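Local atomic coordinates of sorting nexin-3 (Saccharomyces cerevisiae S288C, PDB entry 1OCU), a protein that binds phosphatidylinositol 3-phosphate and helps retrieve late Golgi membrane proteins from the prevacuolar compartment by recognising their cytosolic tails. Residues L36-H41 against Y60-R65. Residues are numbered along the deposited sequence; the frame is centred on the assembly and turned at random.
Sequences LEIEVH and YEIICR
With CG of H41 set between its own backbone N and carbonyl carbon (chi1 73°), the imidazole leans toward the neighbouring strand, while E61, its CG anti to the backbone N (chi1 178°), stretches out beside it. NE2 of H41 then donates to OE2 of E61 at 3.2 Å; the oxygen lies in the ring plane, but the nitrogen stands well above the plane of the carboxylate. Beneath this side-chain bond runs the regular ladder of an antiparallel hairpin, in which E37, E39 and H41 form hydrogen-bonded pairs with R65, I63 and E61. Each pair exchanges two backbone bonds, such as N of E39 to O of I63 at 3.0 Å.

The non-hydrogen-bonded pairs, I38 with C64 and V40 with I62, turn to the other face. There CD1 of I38 lies 3.8 Å from CG2 of I62, the two side chains running alongside each other, and CG1 of V40 rests 3.7 Å from CB of Y60. Helix 121-139 packs on this face through M135, and the side chain of Y60 reaches R127, one of the residues that bind phosphatidylinositol 3-phosphate in this PX domain. On the face of E61 and H41, an alanine in place of H41 would probably leave the E61 carboxylate without its imidazole mate and freer to turn. Alternation thus divides the hairpin into an apolar side facing the helix and a largely polar side, with I63 among its charged neighbours, where the nearby carboxylate would tend to favour a protonated H41.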
loop_
_atom_site.group_PDB
_atom_site.type_symbol
_atom_site.label_atom_id
_atom_site.label_comp_id
_atom_site.label_asym_id
_atom_site.label_seq_id
_atom_site.Cartn_x
_atom_site.Cartn_y
_atom_site.Cartn_z
ATOM N N LEU A 36 -2.504 -12.494 -7.843
ATOM C CA LEU A 36 -1.977 -11.563 -6.854
ATOM C C LEU A 36 -3.011 -11.325 -5.777
ATOM O O LEU A 36 -4.099 -10.818 -6.045
ATOM C CB LEU A 36 -1.568 -10.227 -7.478
ATOM C CG LEU A 36 -0.917 -9.275 -6.463
ATOM C CD1 LEU A 36 0.037 -8.329 -7.169
ATOM C CD2 LEU A 36 -1.999 -8.488 -5.696
ATOM N N GLU A 37 -2.659 -11.717 -4.558
ATOM C CA GLU A 37 -3.516 -11.545 -3.393
ATOM C C GLU A 37 -2.821 -10.507 -2.523
ATOM O O GLU A 37 -1.621 -10.609 -2.254
ATOM C CB GLU A 37 -3.634 -12.855 -2.620
ATOM C CG GLU A 37 -4.228 -13.995 -3.410
ATOM C CD GLU A 37 -3.962 -15.334 -2.754
ATOM O OE1 GLU A 37 -4.331 -16.372 -3.344
ATOM O OE2 GLU A 37 -3.380 -15.348 -1.647
ATOM N N ILE A 38 -3.564 -9.503 -2.082
ATOM C CA ILE A 38 -2.964 -8.469 -1.264
ATOM C C ILE A 38 -3.926 -7.973 -0.195
ATOM O O ILE A 38 -5.134 -7.868 -0.426
ATOM C CB ILE A 38 -2.482 -7.297 -2.161
ATOM C CG1 ILE A 38 -1.594 -6.346 -1.363
ATOM C CG2 ILE A 38 -3.665 -6.571 -2.742
ATOM C CD1 ILE A 38 -0.770 -5.417 -2.223
ATOM N N GLU A 39 -3.386 -7.695 0.987
ATOM C CA GLU A 39 -4.199 -7.204 2.091
ATOM C C GLU A 39 -3.449 -6.218 2.973
ATOM O O GLU A 39 -2.228 -6.275 3.101
ATOM C CB GLU A 39 -4.694 -8.368 2.955
ATOM C CG GLU A 39 -5.534 -7.908 4.148
ATOM C CD GLU A 39 -5.842 -9.019 5.146
ATOM O OE1 GLU A 39 -6.455 -8.713 6.194
ATOM O OE2 GLU A 39 -5.474 -10.191 4.887
ATOM N N VAL A 40 -4.195 -5.303 3.577
ATOM C CA VAL A 40 -3.616 -4.317 4.478
ATOM C C VAL A 40 -4.279 -4.533 5.818
ATOM O O VAL A 40 -5.491 -4.424 5.931
ATOM C CB VAL A 40 -3.904 -2.893 4.010
ATOM C CG1 VAL A 40 -3.336 -1.897 5.013
ATOM C CG2 VAL A 40 -3.303 -2.676 2.638
ATOM N N HIS A 41 -3.485 -4.845 6.834
ATOM C CA HIS A 41 -4.028 -5.094 8.161
ATOM C C HIS A 41 -2.950 -4.904 9.223
ATOM O O HIS A 41 -1.902 -4.318 8.960
ATOM C CB HIS A 41 -4.530 -6.533 8.251
ATOM C CG HIS A 41 -3.425 -7.540 8.321
ATOM N ND1 HIS A 41 -3.595 -8.796 8.860
ATOM C CD2 HIS A 41 -2.120 -7.457 7.965
ATOM C CE1 HIS A 41 -2.441 -9.439 8.838
ATOM N NE2 HIS A 41 -1.529 -8.649 8.302
ATOM N N TYR A 60 0.726 0.469 8.834
ATOM C CA TYR A 60 -0.030 -0.746 8.574
ATOM C C TYR A 60 0.814 -1.752 7.823
ATOM O O TYR A 60 1.758 -1.385 7.112
ATOM C CB TYR A 60 -1.276 -0.407 7.747
ATOM C CG TYR A 60 -2.088 0.730 8.315
ATOM C CD1 TYR A 60 -1.600 2.034 8.298
ATOM C CD2 TYR A 60 -3.312 0.490 8.935
ATOM C CE1 TYR A 60 -2.303 3.076 8.895
ATOM C CE2 TYR A 60 -4.030 1.521 9.537
ATOM C CZ TYR A 60 -3.518 2.813 9.519
ATOM O OH TYR A 60 -4.201 3.828 10.153
ATOM N N GLU A 61 0.483 -3.026 7.979
ATOM C CA GLU A 61 1.233 -4.045 7.271
ATOM C C GLU A 61 0.544 -4.423 5.974
ATOM O O GLU A 61 -0.667 -4.669 5.946
ATOM C CB GLU A 61 1.397 -5.308 8.112
ATOM C CG GLU A 61 2.147 -6.392 7.364
ATOM C CD GLU A 61 2.176 -7.707 8.096
ATOM O OE1 GLU A 61 2.790 -7.767 9.186
ATOM O OE2 GLU A 61 1.581 -8.680 7.576
ATOM N N ILE A 62 1.325 -4.443 4.900
ATOM C CA ILE A 62 0.823 -4.849 3.596
ATOM C C ILE A 62 1.442 -6.230 3.363
ATOM O O ILE A 62 2.668 -6.379 3.386
ATOM C CB ILE A 62 1.283 -3.895 2.450
ATOM C CG1 ILE A 62 0.772 -2.472 2.685
ATOM C CG2 ILE A 62 0.732 -4.379 1.102
ATOM C CD1 ILE A 62 1.389 -1.794 3.879
ATOM N N ILE A 63 0.602 -7.245 3.187
ATOM C CA ILE A 63 1.108 -8.583 2.918
ATOM C C ILE A 63 0.601 -8.960 1.532
ATOM O O ILE A 63 -0.572 -8.769 1.208
ATOM C CB ILE A 63 0.650 -9.611 3.978
ATOM C CG1 ILE A 63 1.317 -10.957 3.687
ATOM C CG2 ILE A 63 -0.859 -9.750 3.974
ATOM C CD1 ILE A 63 1.409 -11.872 4.877
ATOM N N CYS A 64 1.498 -9.484 0.708
ATOM C CA CYS A 64 1.154 -9.819 -0.663
ATOM C C CYS A 64 1.775 -11.129 -1.145
ATOM O O CYS A 64 2.938 -11.429 -0.858
ATOM C CB CYS A 64 1.605 -8.659 -1.557
ATOM S SG CYS A 64 1.379 -8.854 -3.336
ATOM N N ARG A 65 0.972 -11.906 -1.867
ATOM C CA ARG A 65 1.402 -13.177 -2.451
ATOM C C ARG A 65 1.111 -13.100 -3.942
ATOM O O ARG A 65 -0.019 -12.825 -4.347
ATOM C CB ARG A 65 0.640 -14.353 -1.836
ATOM C CG ARG A 65 1.092 -14.716 -0.436
ATOM C CD ARG A 65 0.465 -16.016 0.061
ATOM N NE ARG A 65 1.035 -16.412 1.349
ATOM C CZ ARG A 65 0.978 -15.667 2.451
ATOM N NH1 ARG A 65 1.525 -16.096 3.583
ATOM N NH2 ARG A 65 0.360 -14.493 2.425
#